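Local coordinates for protein adenosine deaminase (Burkholderia ambifaria, PDB 4GXW) that probably deaminates an adenine-type purine as a zinc-dependent hydrolase of the adenosine and AMP deaminase family, at residues V227-A230 with V231-H235; A339-D342 with D343-A347; R273-P277 with D278-E282; A41-H44 with D45-V48. All coordinates share one frame; numbering follows the deposited sequence.

Contact 1 of 4, residues V227-A230 with V231-H235; sequences VETA and VDLLH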
ATOM      1  N   VAL A 227     -17.188   3.099   3.126  1.00  9.01           N
ATOM      2  CA  VAL A 227     -16.619   3.759   1.950  1.00  8.24           C
ATOM      3  C   VAL A 227     -17.327   5.087   1.693  1.00  8.66           C
ATOM      4  O   VAL A 227     -16.680   6.118   1.454  1.00  8.40           O
ATOM      5  CB  VAL A 227     -16.688   2.846   0.706  1.00  9.75           C
ATOM      6  CG1 VAL A 227     -16.021   3.514  -0.500  1.00 11.02           C
ATOM      7  CG2 VAL A 227     -16.027   1.507   1.007  1.00 11.31           C
ATOM      8  N   GLU A 228     -18.653   5.055   1.733  1.00  8.52           N
ATOM      9  CA  GLU A 228     -19.441   6.272   1.581  1.00  8.47           C
ATOM     10  C   GLU A 228     -19.059   7.336   2.618  1.00  9.69           C
ATOM     11  O   GLU A 228     -18.899   8.515   2.289  1.00  9.11           O
ATOM     12  CB  GLU A 228     -20.943   5.960   1.669  1.00  8.92           C
ATOM     13  CG  GLU A 228     -21.823   7.179   1.464  1.00  9.33           C
ATOM     14  CD  GLU A 228     -23.286   6.894   1.710  1.00 13.16           C
ATOM     15  OE1 GLU A 228     -23.600   6.006   2.543  1.00 14.75           O
ATOM     16  OE2 GLU A 228     -24.127   7.567   1.069  1.00 16.61           O
ATOM     17  N   THR A 229     -18.915   6.924   3.874  1.00  8.88           N
ATOM     18  CA  THR A 229     -18.524   7.850   4.932  1.00  8.51           C
ATOM     19  C   THR A 229     -17.131   8.444   4.672  1.00  8.27           C
ATOM     20  O   THR A 229     -16.932   9.657   4.814  1.00  9.04           O
ATOM     21  CB  THR A 229     -18.576   7.159   6.300  1.00  8.29           C
ATOM     22  OG1 THR A 229     -19.928   6.765   6.558  1.00  9.31           O
ATOM     23  CG2 THR A 229     -18.119   8.106   7.400  1.00  9.54           C
ATOM     24  N   ALA A 230     -16.169   7.615   4.271  1.00  8.23           N
ATOM     25  CA  ALA A 230     -14.835   8.132   3.973  1.00  8.83           C
ATOM     26  C   ALA A 230     -14.872   9.185   2.873  1.00  9.85           C
ATOM     27  O   ALA A 230     -14.264  10.262   2.997  1.00  8.52           O
ATOM     28  CB  ALA A 230     -13.897   7.005   3.590  1.00  8.98           C
ATOM     29  N   VAL A 231     -15.590   8.883   1.795  1.00  8.49           N
ATOM     30  CA  VAL A 231     -15.619   9.779   0.651  1.00 10.31           C
ATOM     31  C   VAL A 231     -16.465  11.028   0.890  1.00  9.85           C
ATOM     32  O   VAL A 231     -16.052  12.133   0.537  1.00 10.97           O
ATOM     33  CB  VAL A 231     -16.090   9.029  -0.611  1.00  8.79           C
ATOM     34  CG1 VAL A 231     -16.237   9.986  -1.782  1.00 12.07           C
ATOM     35  CG2 VAL A 231     -15.114   7.900  -0.943  1.00 10.79           C
ATOM     36  N   ASP A 232     -17.637  10.856   1.492  1.00  9.38           N
ATOM     37  CA  ASP A 232     -18.601  11.953   1.574  1.00  9.04           C
ATOM     38  C   ASP A 232     -18.724  12.657   2.921  1.00  9.22           C
ATOM     39  O   ASP A 232     -19.322  13.727   2.993  1.00 12.74           O
ATOM     40  CB  ASP A 232     -19.984  11.490   1.093  1.00 11.98           C
ATOM     41  CG  ASP A 232     -20.008  11.201  -0.392  1.00 13.69           C
ATOM     42  OD1 ASP A 232     -19.286  11.901  -1.135  1.00 14.73           O
ATOM     43  OD2 ASP A 232     -20.749  10.283  -0.813  1.00 14.11           O
ATOM     44  N   LEU A 233     -18.170  12.072   3.980  1.00 10.03           N
ATOM     45  CA  LEU A 233     -18.074  12.772   5.258  1.00  8.95           C
ATOM     46  C   LEU A 233     -16.639  13.239   5.489  1.00 10.07           C
ATOM     47  O   LEU A 233     -16.390  14.425   5.720  1.00 10.31           O
ATOM     48  CB  LEU A 233     -18.524  11.889   6.432  1.00  8.94           C
ATOM     49  CG  LEU A 233     -18.424  12.636   7.775  1.00 11.06           C
ATOM     50  CD1 LEU A 233     -19.447  13.764   7.877  1.00 12.00           C
ATOM     51  CD2 LEU A 233     -18.532  11.672   8.948  1.00 13.04           C
ATOM     52  N   LEU A 234     -15.688  12.314   5.425  1.00  8.98           N
ATOM     53  CA  LEU A 234     -14.293  12.663   5.675  1.00  9.36           C
ATOM     54  C   LEU A 234     -13.689  13.431   4.501  1.00 10.72           C
ATOM     55  O   LEU A 234     -12.681  14.122   4.663  1.00 11.09           O
ATOM     56  CB  LEU A 234     -13.455  11.420   5.983  1.00 10.62           C
ATOM     57  CG  LEU A 234     -13.925  10.567   7.161  1.00  9.83           C
ATOM     58  CD1 LEU A 234     -12.904   9.473   7.405  1.00 10.39           C
ATOM     59  CD2 LEU A 234     -14.145  11.400   8.427  1.00 11.03           C
ATOM     60  N   HIS A 235     -14.299  13.295   3.321  1.00  8.60           N
ATOM     61  CA  HIS A 235     -13.838  13.961   2.099  1.00  9.30           C
ATOM     62  C   HIS A 235     -12.445  13.515   1.669  1.00  8.26           C
ATOM     63  O   HIS A 235     -11.634  14.332   1.249  1.00  8.91           O
ATOM     64  CB  HIS A 235     -13.902  15.495   2.229  1.00 11.12           C
ATOM     65  CG  HIS A 235     -15.262  16.016   2.580  1.00 14.12           C
ATOM     66  ND1 HIS A 235     -16.362  15.837   1.767  1.00 19.13           N
ATOM     67  CD2 HIS A 235     -15.706  16.701   3.661  1.00 14.38           C
ATOM     68  CE1 HIS A 235     -17.421  16.392   2.327  1.00 19.74           C
ATOM     69  NE2 HIS A 235     -17.049  16.928   3.476  1.00 18.99           N
TER
HETATM   70  O   HOH W   1     -23.256  10.291   0.445  1.00 19.47           O
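T229 meets both L233 and L234 in the last turns of helix 224-232, the helix of a beta-alpha-beta unit (strands 212-217 and 238-239) in this TIM-barrel protein. Backbone bonds define where the regular helix gives way. V231 N donates to V227 O at 3.0 Å and D232 N to E228 O at 2.8 Å, the usual i-to-i+4 spacing. T229 O then takes two donors: L233 N at 2.8 Å, tilted 31° from the carbonyl plane, and L234 N at 3.0 Å, nearly in line with the C=O bond. The second is an i-to-i+5 step, so the last turn is wider than an alpha turn; H235 follows with positive phi.

The apolar contact is T229 against L233. With chi1 of -63° the threonine methyl CG2 lies opposite the backbone N, 3.9 Å from CD2 of L233, while OG1 bonds back to the carbonyl of R225.

The acidic pair E228 and D232 faces helix 249-258, where D232 forms a salt bridge with R258 and a hydrogen bond with Y255. Their carboxylate planes stand 68° apart, and one water donates to both E228 OE2 (2.9 Å) and D232 OD2 (2.8 Å).

Contact 2 of 4, residues A339-D342 with D343-A347; sequences AWVD and DDTKA
D342 caps the N-terminus of helix 343-371 by gripping T345 twice through one oxygen. D342 OD1 accepts from T345 N at 3.0 Å, nearly along its own C-O bond, and from T345 OG1 at 2.8 Å, on the syn side and 34° out of the carboxylate plane. The torsion that swings this carboxylate over the helix start is chi1 of 63°, with CG between the backbone N and the carbonyl carbon. K346 N donates to D342 O at 3.1 Å.

Beside the cap, V341 CG2 wedges against T345 CG2 and K346 CG, 3.8 Å from each. K346, fully extended beyond CG, runs back along the loop until its CE lies 3.2 Å from A339 O, and its ammonium reaches the carbonyl of D337. A water accepting from K346 NZ donates to A339 O, and another joins V341 O to D343 OD1.

Further out, W340 centres an inverse gamma turn with a weak V341 N to A339 O bond. The loop links helix 325-338 to helix 343-371 and packs near the starts of barrel strands: W340 makes a cation-pi contact with R238 and touches R212 of strand 212-217, while V341 rests on H112 of strand 110-117 and R153 of strand 151-159.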
ATOM      1  N   ALA A 339      -1.872   9.904  -7.254  1.00 10.00           N
ATOM      2  CA  ALA A 339      -0.699  10.319  -6.491  1.00  8.99           C
ATOM      3  C   ALA A 339      -0.840  11.725  -5.915  1.00  9.30           C
ATOM      4  O   ALA A 339      -1.520  12.590  -6.472  1.00 11.41           O
ATOM      5  CB  ALA A 339       0.563  10.207  -7.349  1.00 11.80           C
ATOM      6  N   TRP A 340      -0.158  11.945  -4.800  1.00  9.00           N
ATOM      7  CA  TRP A 340      -0.196  13.224  -4.115  1.00 10.93           C
ATOM      8  C   TRP A 340       0.982  14.084  -4.557  1.00 12.35           C
ATOM      9  O   TRP A 340       1.895  14.388  -3.788  1.00 13.46           O
ATOM     10  CB  TRP A 340      -0.238  12.999  -2.606  1.00 11.80           C
ATOM     11  CG  TRP A 340      -1.578  12.463  -2.164  1.00 10.55           C
ATOM     12  CD1 TRP A 340      -2.702  12.306  -2.944  1.00  9.84           C
ATOM     13  CD2 TRP A 340      -1.941  12.025  -0.849  1.00  9.29           C
ATOM     14  NE1 TRP A 340      -3.736  11.805  -2.181  1.00 10.57           N
ATOM     15  CE2 TRP A 340      -3.293  11.614  -0.900  1.00  9.11           C
ATOM     16  CE3 TRP A 340      -1.252  11.918   0.359  1.00 10.63           C
ATOM     17  CZ2 TRP A 340      -3.972  11.129   0.222  1.00 10.09           C
ATOM     18  CZ3 TRP A 340      -1.925  11.440   1.467  1.00  9.92           C
ATOM     19  CH2 TRP A 340      -3.269  11.056   1.390  1.00  9.66           C
ATOM     20  N   VAL A 341       0.948  14.445  -5.836  1.00 11.87           N
ATOM     21  CA  VAL A 341       1.940  15.321  -6.448  1.00 12.63           C
ATOM     22  C   VAL A 341       1.186  16.372  -7.247  1.00 11.80           C
ATOM     23  O   VAL A 341      -0.026  16.244  -7.448  1.00 14.31           O
ATOM     24  CB  VAL A 341       2.914  14.553  -7.379  1.00 12.18           C
ATOM     25  CG1 VAL A 341       3.727  13.543  -6.588  1.00 14.81           C
ATOM     26  CG2 VAL A 341       2.169  13.865  -8.535  1.00 13.47           C
ATOM     27  N   ASP A 342       1.881  17.407  -7.711  1.00 12.51           N
ATOM     28  CA  ASP A 342       1.160  18.468  -8.418  1.00 16.07           C
ATOM     29  C   ASP A 342       0.789  18.102  -9.861  1.00 14.54           C
ATOM     30  O   ASP A 342       1.266  17.092 -10.407  1.00 12.92           O
ATOM     31  CB  ASP A 342       1.870  19.830  -8.335  1.00 19.89           C
ATOM     32  CG  ASP A 342       3.243  19.835  -8.986  1.00 25.19           C
ATOM     33  OD1 ASP A 342       3.518  18.990  -9.861  1.00 20.85           O
ATOM     34  OD2 ASP A 342       4.053  20.719  -8.635  1.00 29.63           O
ATOM     35  N   ASP A 343      -0.067  18.921 -10.464  1.00 15.54           N
ATOM     36  CA  ASP A 343      -0.583  18.643 -11.800  1.00 15.53           C
ATOM     37  C   ASP A 343       0.517  18.569 -12.857  1.00 15.16           C
ATOM     38  O   ASP A 343       0.432  17.755 -13.781  1.00 15.79           O
ATOM     39  CB  ASP A 343      -1.625  19.687 -12.210  1.00 21.04           C
ATOM     40  CG  ASP A 343      -2.894  19.593 -11.393  1.00 25.51           C
ATOM     41  OD1 ASP A 343      -3.100  18.560 -10.725  1.00 25.77           O
ATOM     42  OD2 ASP A 343      -3.690  20.551 -11.428  1.00 33.07           O
ATOM     43  N   ASP A 344       1.540  19.414 -12.729  1.00 15.48           N
ATOM     44  CA  ASP A 344       2.635  19.416 -13.702  1.00 17.63           C
ATOM     45  C   ASP A 344       3.360  18.082 -13.696  1.00 14.55           C
ATOM     46  O   ASP A 344       3.680  17.520 -14.751  1.00 14.36           O
ATOM     47  CB  ASP A 344       3.637  20.539 -13.410  1.00 17.39           C
ATOM     48  CG  ASP A 344       3.088  21.909 -13.736  1.00 28.45           C
ATOM     49  OD1 ASP A 344       2.128  21.995 -14.534  1.00 30.99           O
ATOM     50  OD2 ASP A 344       3.624  22.903 -13.198  1.00 36.75           O
ATOM     51  N   THR A 345       3.596  17.567 -12.495  1.00 12.88           N
ATOM     52  CA  THR A 345       4.245  16.281 -12.327  1.00 13.97           C
ATOM     53  C   THR A 345       3.392  15.168 -12.932  1.00 12.33           C
ATOM     54  O   THR A 345       3.900  14.314 -13.657  1.00 11.53           O
ATOM     55  CB  THR A 345       4.540  16.009 -10.839  1.00 14.28           C
ATOM     56  OG1 THR A 345       5.416  17.031 -10.339  1.00 16.10           O
ATOM     57  CG2 THR A 345       5.193  14.649 -10.652  1.00 14.24           C
ATOM     58  N   LYS A 346       2.088  15.194 -12.672  1.00 12.53           N
ATOM     59  CA  LYS A 346       1.200  14.181 -13.238  1.00 14.02           C
ATOM     60  C   LYS A 346       1.221  14.227 -14.758  1.00 10.52           C
ATOM     61  O   LYS A 346       1.291  13.181 -15.411  1.00 12.52           O
ATOM     62  CB  LYS A 346      -0.234  14.351 -12.738  1.00 12.85           C
ATOM     63  CG  LYS A 346      -0.405  14.055 -11.261  1.00 14.27           C
ATOM     64  CD  LYS A 346      -1.861  14.204 -10.834  1.00 14.90           C
ATOM     65  CE  LYS A 346      -2.025  13.930  -9.350  1.00 14.79           C
ATOM     66  NZ  LYS A 346      -3.446  14.076  -8.907  1.00 18.88           N
ATOM     67  N   ALA A 347       1.173  15.432 -15.323  1.00 12.16           N
ATOM     68  CA  ALA A 347       1.162  15.574 -16.774  1.00 12.23           C
ATOM     69  C   ALA A 347       2.451  15.038 -17.378  1.00 12.37           C
ATOM     70  O   ALA A 347       2.429  14.360 -18.418  1.00 12.99           O
ATOM     71  CB  ALA A 347       0.952  17.030 -17.169  1.00 15.12           C
TER
HETATM   72  O   HOH W   2      -3.540  14.443  -6.143  1.00 25.15           O
HETATM   73  O   HOH W   3      -2.434  17.180  -8.448  1.00 20.17           O

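Contact 3 of 4, residues R273-P277 with D278-E282; sequences RTLPP and DQWAE
L275 and W280 bring their side chains together where the chain leaves helix 269-274 and turns into helix 280-283. Both leucine torsions matter here: with CG anti to the carbonyl carbon and the branch then extended, CD1 of L275 reaches 3.8 Å from W280 O and 4.2 Å from CD1 of the indole, which it approaches obliquely. In W280 the ring instead swings anti to the backbone N (chi1 168°), carrying it away from the turn to pack on V9 and P10 and to meet F321 edge-to-face.

The bend between them is a type I beta turn over P276-Q279. Q279 N donates to P276 O at 2.9 Å, but from 49° above the carbonyl plane, well off the usual lone-pair direction. D278, at the turn's third position, has chi1 of 83°, which folds its carboxylate back so that OD1 lies 3.5 Å from CB of P276. Q279 runs alongside the P276 ring, pointing the same way, with Q279 OE1 4.2 Å from P276 CG.

A water donates to P277 O (2.7 Å) and accepts from A281 N (3.0 Å), sitting in the plane of the indole at its edge. The proline rings restrict phi at two successive positions; that restriction, the bridging water and the Q279 N to P276 O bond, the one the geometry establishes between the segments, are all consistent with a turn of fixed shape.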
ATOM      1  N   ARG A 273      -8.022 -15.608   3.256  1.00 13.60           N
ATOM      2  CA  ARG A 273      -8.368 -16.433   4.400  1.00 14.61           C
ATOM      3  C   ARG A 273      -9.818 -16.911   4.342  1.00 14.90           C
ATOM      4  O   ARG A 273     -10.123 -18.036   4.748  1.00 19.51           O
ATOM      5  CB  ARG A 273      -8.104 -15.631   5.677  1.00 17.19           C
ATOM      6  CG  ARG A 273      -8.249 -16.388   6.970  1.00 25.68           C
ATOM      7  CD  ARG A 273      -7.756 -15.541   8.147  1.00 19.22           C
ATOM      8  NE  ARG A 273      -8.457 -14.263   8.278  1.00 15.60           N
ATOM      9  CZ  ARG A 273      -7.908 -13.072   8.062  1.00 14.07           C
ATOM     10  NH1 ARG A 273      -6.638 -12.978   7.677  1.00 18.82           N
ATOM     11  NH2 ARG A 273      -8.628 -11.969   8.224  1.00 16.38           N
ATOM     12  N   THR A 274     -10.712 -16.079   3.815  1.00 14.30           N
ATOM     13  CA  THR A 274     -12.146 -16.358   3.894  1.00 15.10           C
ATOM     14  C   THR A 274     -12.763 -17.010   2.657  1.00 16.80           C
ATOM     15  O   THR A 274     -13.796 -17.671   2.757  1.00 20.19           O
ATOM     16  CB  THR A 274     -12.971 -15.090   4.271  1.00 14.05           C
ATOM     17  OG1 THR A 274     -12.745 -14.056   3.301  1.00 14.87           O
ATOM     18  CG2 THR A 274     -12.589 -14.593   5.648  1.00 15.72           C
ATOM     19  N   LEU A 275     -12.144 -16.821   1.496  1.00 14.78           N
ATOM     20  CA  LEU A 275     -12.620 -17.451   0.265  1.00 16.65           C
ATOM     21  C   LEU A 275     -11.937 -18.810   0.057  1.00 17.21           C
ATOM     22  O   LEU A 275     -10.741 -18.939   0.308  1.00 18.89           O
ATOM     23  CB  LEU A 275     -12.343 -16.544  -0.935  1.00 16.03           C
ATOM     24  CG  LEU A 275     -13.041 -15.183  -0.941  1.00 16.61           C
ATOM     25  CD1 LEU A 275     -12.626 -14.353  -2.146  1.00 15.57           C
ATOM     26  CD2 LEU A 275     -14.543 -15.383  -0.930  1.00 21.91           C
ATOM     27  N   PRO A 276     -12.696 -19.827  -0.386  1.00 16.73           N
ATOM     28  CA  PRO A 276     -12.073 -21.121  -0.688  1.00 16.13           C
ATOM     29  C   PRO A 276     -11.025 -20.939  -1.773  1.00 17.76           C
ATOM     30  O   PRO A 276     -11.217 -20.111  -2.660  1.00 16.49           O
ATOM     31  CB  PRO A 276     -13.237 -21.957  -1.237  1.00 19.11           C
ATOM     32  CG  PRO A 276     -14.463 -21.311  -0.697  1.00 25.65           C
ATOM     33  CD  PRO A 276     -14.144 -19.840  -0.645  1.00 18.74           C
ATOM     34  N   PRO A 277      -9.920 -21.693  -1.710  1.00 17.78           N
ATOM     35  CA  PRO A 277      -8.870 -21.470  -2.710  1.00 17.72           C
ATOM     36  C   PRO A 277      -9.325 -21.602  -4.172  1.00 19.73           C
ATOM     37  O   PRO A 277      -8.783 -20.894  -5.022  1.00 27.52           O
ATOM     38  CB  PRO A 277      -7.797 -22.517  -2.354  1.00 22.95           C
ATOM     39  CG  PRO A 277      -8.404 -23.401  -1.313  1.00 32.84           C
ATOM     40  CD  PRO A 277      -9.482 -22.606  -0.645  1.00 19.10           C
ATOM     41  N   ASP A 278     -10.315 -22.447  -4.454  1.00 21.11           N
ATOM     42  CA  ASP A 278     -10.813 -22.608  -5.821  1.00 24.95           C
ATOM     43  C   ASP A 278     -11.725 -21.459  -6.273  1.00 22.92           C
ATOM     44  O   ASP A 278     -12.134 -21.399  -7.434  1.00 26.67           O
ATOM     45  CB  ASP A 278     -11.518 -23.963  -5.988  1.00 26.18           C
ATOM     46  CG  ASP A 278     -12.966 -23.939  -5.525  1.00 29.45           C
ATOM     47  OD1 ASP A 278     -13.258 -23.338  -4.473  1.00 34.38           O
ATOM     48  OD2 ASP A 278     -13.814 -24.548  -6.212  1.00 42.49           O
ATOM     49  N   GLN A 279     -12.035 -20.540  -5.362  1.00 19.25           N
ATOM     50  CA  GLN A 279     -12.928 -19.432  -5.691  1.00 20.15           C
ATOM     51  C   GLN A 279     -12.318 -18.058  -5.418  1.00 17.96           C
ATOM     52  O   GLN A 279     -12.910 -17.036  -5.755  1.00 17.17           O
ATOM     53  CB  GLN A 279     -14.259 -19.567  -4.939  1.00 21.35           C
ATOM     54  CG  GLN A 279     -15.326 -20.363  -5.681  1.00 28.46           C
ATOM     55  CD  GLN A 279     -16.697 -20.204  -5.059  1.00 34.63           C
ATOM     56  OE1 GLN A 279     -16.968 -20.742  -3.985  1.00 36.13           O
ATOM     57  NE2 GLN A 279     -17.567 -19.447  -5.722  1.00 33.95           N
ATOM     58  N   TRP A 280     -11.139 -18.035  -4.805  1.00 15.71           N
ATOM     59  CA  TRP A 280     -10.513 -16.773  -4.403  1.00 15.22           C
ATOM     60  C   TRP A 280     -10.345 -15.778  -5.557  1.00 14.08           C
ATOM     61  O   TRP A 280     -10.817 -14.638  -5.475  1.00 15.22           O
ATOM     62  CB  TRP A 280      -9.174 -17.037  -3.704  1.00 12.60           C
ATOM     63  CG  TRP A 280      -8.341 -15.811  -3.522  1.00 13.75           C
ATOM     64  CD1 TRP A 280      -8.498 -14.843  -2.572  1.00 11.15           C
ATOM     65  CD2 TRP A 280      -7.208 -15.421  -4.308  1.00 11.93           C
ATOM     66  NE1 TRP A 280      -7.537 -13.870  -2.726  1.00 11.93           N
ATOM     67  CE2 TRP A 280      -6.734 -14.203  -3.786  1.00 13.16           C
ATOM     68  CE3 TRP A 280      -6.554 -15.988  -5.404  1.00 14.50           C
ATOM     69  CZ2 TRP A 280      -5.626 -13.542  -4.320  1.00 12.27           C
ATOM     70  CZ3 TRP A 280      -5.460 -15.327  -5.939  1.00 16.34           C
ATOM     71  CH2 TRP A 280      -5.009 -14.114  -5.400  1.00 12.98           C
ATOM     72  N   ALA A 281      -9.693 -16.201  -6.632  1.00 13.82           N
ATOM     73  CA  ALA A 281      -9.473 -15.304  -7.764  1.00 15.00           C
ATOM     74  C   ALA A 281     -10.793 -14.899  -8.415  1.00 18.41           C
ATOM     75  O   ALA A 281     -10.960 -13.758  -8.853  1.00 18.65           O
ATOM     76  CB  ALA A 281      -8.559 -15.949  -8.785  1.00 20.28           C
ATOM     77  N   GLU A 282     -11.726 -15.840  -8.480  1.00 16.78           N
ATOM     78  CA  GLU A 282     -13.019 -15.609  -9.116  1.00 19.99           C
ATOM     79  C   GLU A 282     -13.934 -14.645  -8.365  1.00 20.99           C
ATOM     80  O   GLU A 282     -14.645 -13.846  -8.984  1.00 19.36           O
ATOM     81  CB  GLU A 282     -13.740 -16.941  -9.295  1.00 22.38           C
ATOM     82  CG  GLU A 282     -13.147 -17.803 -10.383  1.00 26.31           C
ATOM     83  CD  GLU A 282     -13.351 -17.194 -11.748  1.00 29.10           C
ATOM     84  OE1 GLU A 282     -14.490 -16.752 -12.031  1.00 31.67           O
ATOM     85  OE2 GLU A 282     -12.378 -17.145 -12.532  1.00 30.60           O
TER
HETATM   86  O   HOH W   4      -8.554 -18.954  -6.883  1.00 18.36           O

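Contact 4 of 4, residues A41-H44 with D45-V48; sequences AVRH and DTFV
The imidazole of H44 meets the carboxylate of D45 at its edge: ND1 donates to D45 OD1 at 2.9 Å with an N-H...O angle of 170°, and the oxygen lies practically in the ring plane. CG of H44 stands opposite the backbone N (chi1 175°), which puts the ring where ND1 can make this bond. The carboxylate itself is turned 68° from the ring plane, and OD1 is met nearly along its C-O bond. On the same ring, CE1 of H44 approaches CG2 of V48 at 3.7 Å, obliquely. Y67 packs edge-to-face with H44 and also with F47, while H44 NE2 makes a weak hydrogen bond to D64; the histidine is thus held by polar partners at both nitrogens. The F47 ring has V42 CG1 at an oblique position, and the same methyl lies 4.1 Å from F47 CB.

These residues start helix 44-54, which follows the loop after strand 31-33 of the TIM barrel; that loop also carries the zinc ligands H35 and H37. R43 occupies the N-cap position. Its carbonyl O accepts from F47 N at 2.9 Å, and H44 O accepts from V48 N at 3.0 Å, so the alpha-helical pattern begins at once. Helix 91-106 receives both R43, whose extended chain carries the guanidinium to salt bridges with D104 and E103, and T46, whose OG1 bonds to E100. V42 packs on L83 of helix 77-87.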
ATOM      1  N   ALA A  41       7.161  -3.726   5.516  1.00  9.92           N
ATOM      2  CA  ALA A  41       8.194  -3.784   4.485  1.00  9.89           C
ATOM      3  C   ALA A  41       9.581  -3.986   5.085  1.00  9.96           C
ATOM      4  O   ALA A  41      10.580  -3.733   4.426  1.00 10.80           O
ATOM      5  CB  ALA A  41       8.172  -2.522   3.631  1.00 11.32           C
ATOM      6  N   VAL A  42       9.649  -4.425   6.338  1.00 10.18           N
ATOM      7  CA  VAL A  42      10.941  -4.692   6.956  1.00 10.71           C
ATOM      8  C   VAL A  42      11.518  -6.007   6.435  1.00 11.76           C
ATOM      9  O   VAL A  42      10.845  -7.042   6.465  1.00 13.77           O
ATOM     10  CB  VAL A  42      10.817  -4.724   8.498  1.00 10.83           C
ATOM     11  CG1 VAL A  42      12.156  -5.022   9.137  1.00 11.42           C
ATOM     12  CG2 VAL A  42      10.260  -3.392   9.008  1.00 11.46           C
ATOM     13  N   ARG A  43      12.760  -5.968   5.958  1.00 12.41           N
ATOM     14  CA  ARG A  43      13.411  -7.180   5.461  1.00 13.24           C
ATOM     15  C   ARG A  43      13.626  -8.164   6.606  1.00 13.39           C
ATOM     16  O   ARG A  43      13.950  -7.754   7.725  1.00 13.44           O
ATOM     17  CB  ARG A  43      14.757  -6.842   4.824  1.00 14.45           C
ATOM     18  CG  ARG A  43      14.678  -5.920   3.617  1.00 13.43           C
ATOM     19  CD  ARG A  43      16.074  -5.562   3.142  1.00 13.70           C
ATOM     20  NE  ARG A  43      16.063  -4.500   2.143  1.00 10.31           N
ATOM     21  CZ  ARG A  43      17.124  -3.779   1.815  1.00 11.81           C
ATOM     22  NH1 ARG A  43      18.302  -4.009   2.389  1.00 15.67           N
ATOM     23  NH2 ARG A  43      17.012  -2.819   0.913  1.00 14.23           N
ATOM     24  N   HIS A  44      13.460  -9.452   6.323  1.00 19.79           N
ATOM     25  CA  HIS A  44      13.637 -10.480   7.346  1.00 20.86           C
ATOM     26  C   HIS A  44      14.945 -10.311   8.114  1.00 20.69           C
ATOM     27  O   HIS A  44      14.960 -10.358   9.344  1.00 20.93           O
ATOM     28  CB  HIS A  44      13.570 -11.873   6.717  1.00 22.20           C
ATOM     29  CG  HIS A  44      13.866 -12.983   7.677  1.00 26.80           C
ATOM     30  ND1 HIS A  44      15.149 -13.407   7.950  1.00 27.81           N
ATOM     31  CD2 HIS A  44      13.048 -13.749   8.435  1.00 28.81           C
ATOM     32  CE1 HIS A  44      15.106 -14.392   8.829  1.00 25.07           C
ATOM     33  NE2 HIS A  44      13.844 -14.617   9.143  1.00 30.11           N
ATOM     34  N   ASP A  45      16.042 -10.084   7.399  1.00 20.34           N
ATOM     35  CA  ASP A  45      17.336  -9.992   8.068  1.00 20.32           C
ATOM     36  C   ASP A  45      17.519  -8.693   8.871  1.00 19.24           C
ATOM     37  O   ASP A  45      18.282  -8.648   9.841  1.00 19.37           O
ATOM     38  CB  ASP A  45      18.475 -10.212   7.071  1.00 23.10           C
ATOM     39  CG  ASP A  45      18.491 -11.625   6.508  1.00 30.08           C
ATOM     40  OD1 ASP A  45      17.721 -12.486   6.990  1.00 30.39           O
ATOM     41  OD2 ASP A  45      19.284 -11.882   5.579  1.00 38.50           O
ATOM     42  N   THR A  46      16.813  -7.644   8.478  1.00 18.28           N
ATOM     43  CA  THR A  46      16.816  -6.425   9.278  1.00 17.41           C
ATOM     44  C   THR A  46      15.986  -6.616  10.549  1.00 17.90           C
ATOM     45  O   THR A  46      16.351  -6.120  11.615  1.00 18.42           O
ATOM     46  CB  THR A  46      16.335  -5.216   8.459  1.00 16.79           C
ATOM     47  OG1 THR A  46      17.257  -5.015   7.382  1.00 19.10           O
ATOM     48  CG2 THR A  46      16.279  -3.962   9.315  1.00 18.00           C
ATOM     49  N   PHE A  47      14.886  -7.358  10.424  1.00 18.45           N
ATOM     50  CA  PHE A  47      14.063  -7.740  11.573  1.00 19.10           C
ATOM     51  C   PHE A  47      14.930  -8.502  12.584  1.00 19.95           C
ATOM     52  O   PHE A  47      14.883  -8.232  13.789  1.00 20.07           O
ATOM     53  CB  PHE A  47      12.876  -8.592  11.098  1.00 19.85           C
ATOM     54  CG  PHE A  47      11.734  -8.676  12.085  1.00 20.35           C
ATOM     55  CD1 PHE A  47      11.814  -9.500  13.198  1.00 21.41           C
ATOM     56  CD2 PHE A  47      10.561  -7.964  11.871  1.00 19.86           C
ATOM     57  CE1 PHE A  47      10.755  -9.586  14.099  1.00 21.98           C
ATOM     58  CE2 PHE A  47       9.501  -8.048  12.766  1.00 20.42           C
ATOM     59  CZ  PHE A  47       9.600  -8.858  13.877  1.00 21.48           C
ATOM     60  N   VAL A  48      15.729  -9.445  12.084  1.00 20.61           N
ATOM     61  CA  VAL A  48      16.675 -10.191  12.913  1.00 21.48           C
ATOM     62  C   VAL A  48      17.664  -9.272  13.634  1.00 22.12           C
ATOM     63  O   VAL A  48      17.864  -9.397  14.844  1.00 21.69           O
ATOM     64  CB  VAL A  48      17.426 -11.238  12.068  1.00 22.25           C
ATOM     65  CG1 VAL A  48      18.613 -11.816  12.832  1.00 23.90           C
ATOM     66  CG2 VAL A  48      16.468 -12.335  11.643  1.00 24.25           C
TER

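All four contacts are local turns at helix ends of one TIM-barrel domain, and none touches another. Measured between side chains, A230 of contact 1 is about 8 Å from the zinc ligand H216 and V42 of contact 4 about 9 Å from H37; the side chain of V227, also in contact 1, stays about 14 Å from the zinc ion itself. The side chains of W280 in contact 3 and A339 in contact 2 are each about 12 Å from a ligand side chain, D301 and H35 respectively. Contacts 1 and 2 approach most closely, nearest atoms about 8 Å apart. Contacts 2 and 3, with centres 37 Å apart, lie on opposite sides of the chain's centre, as do contacts 1 and 4.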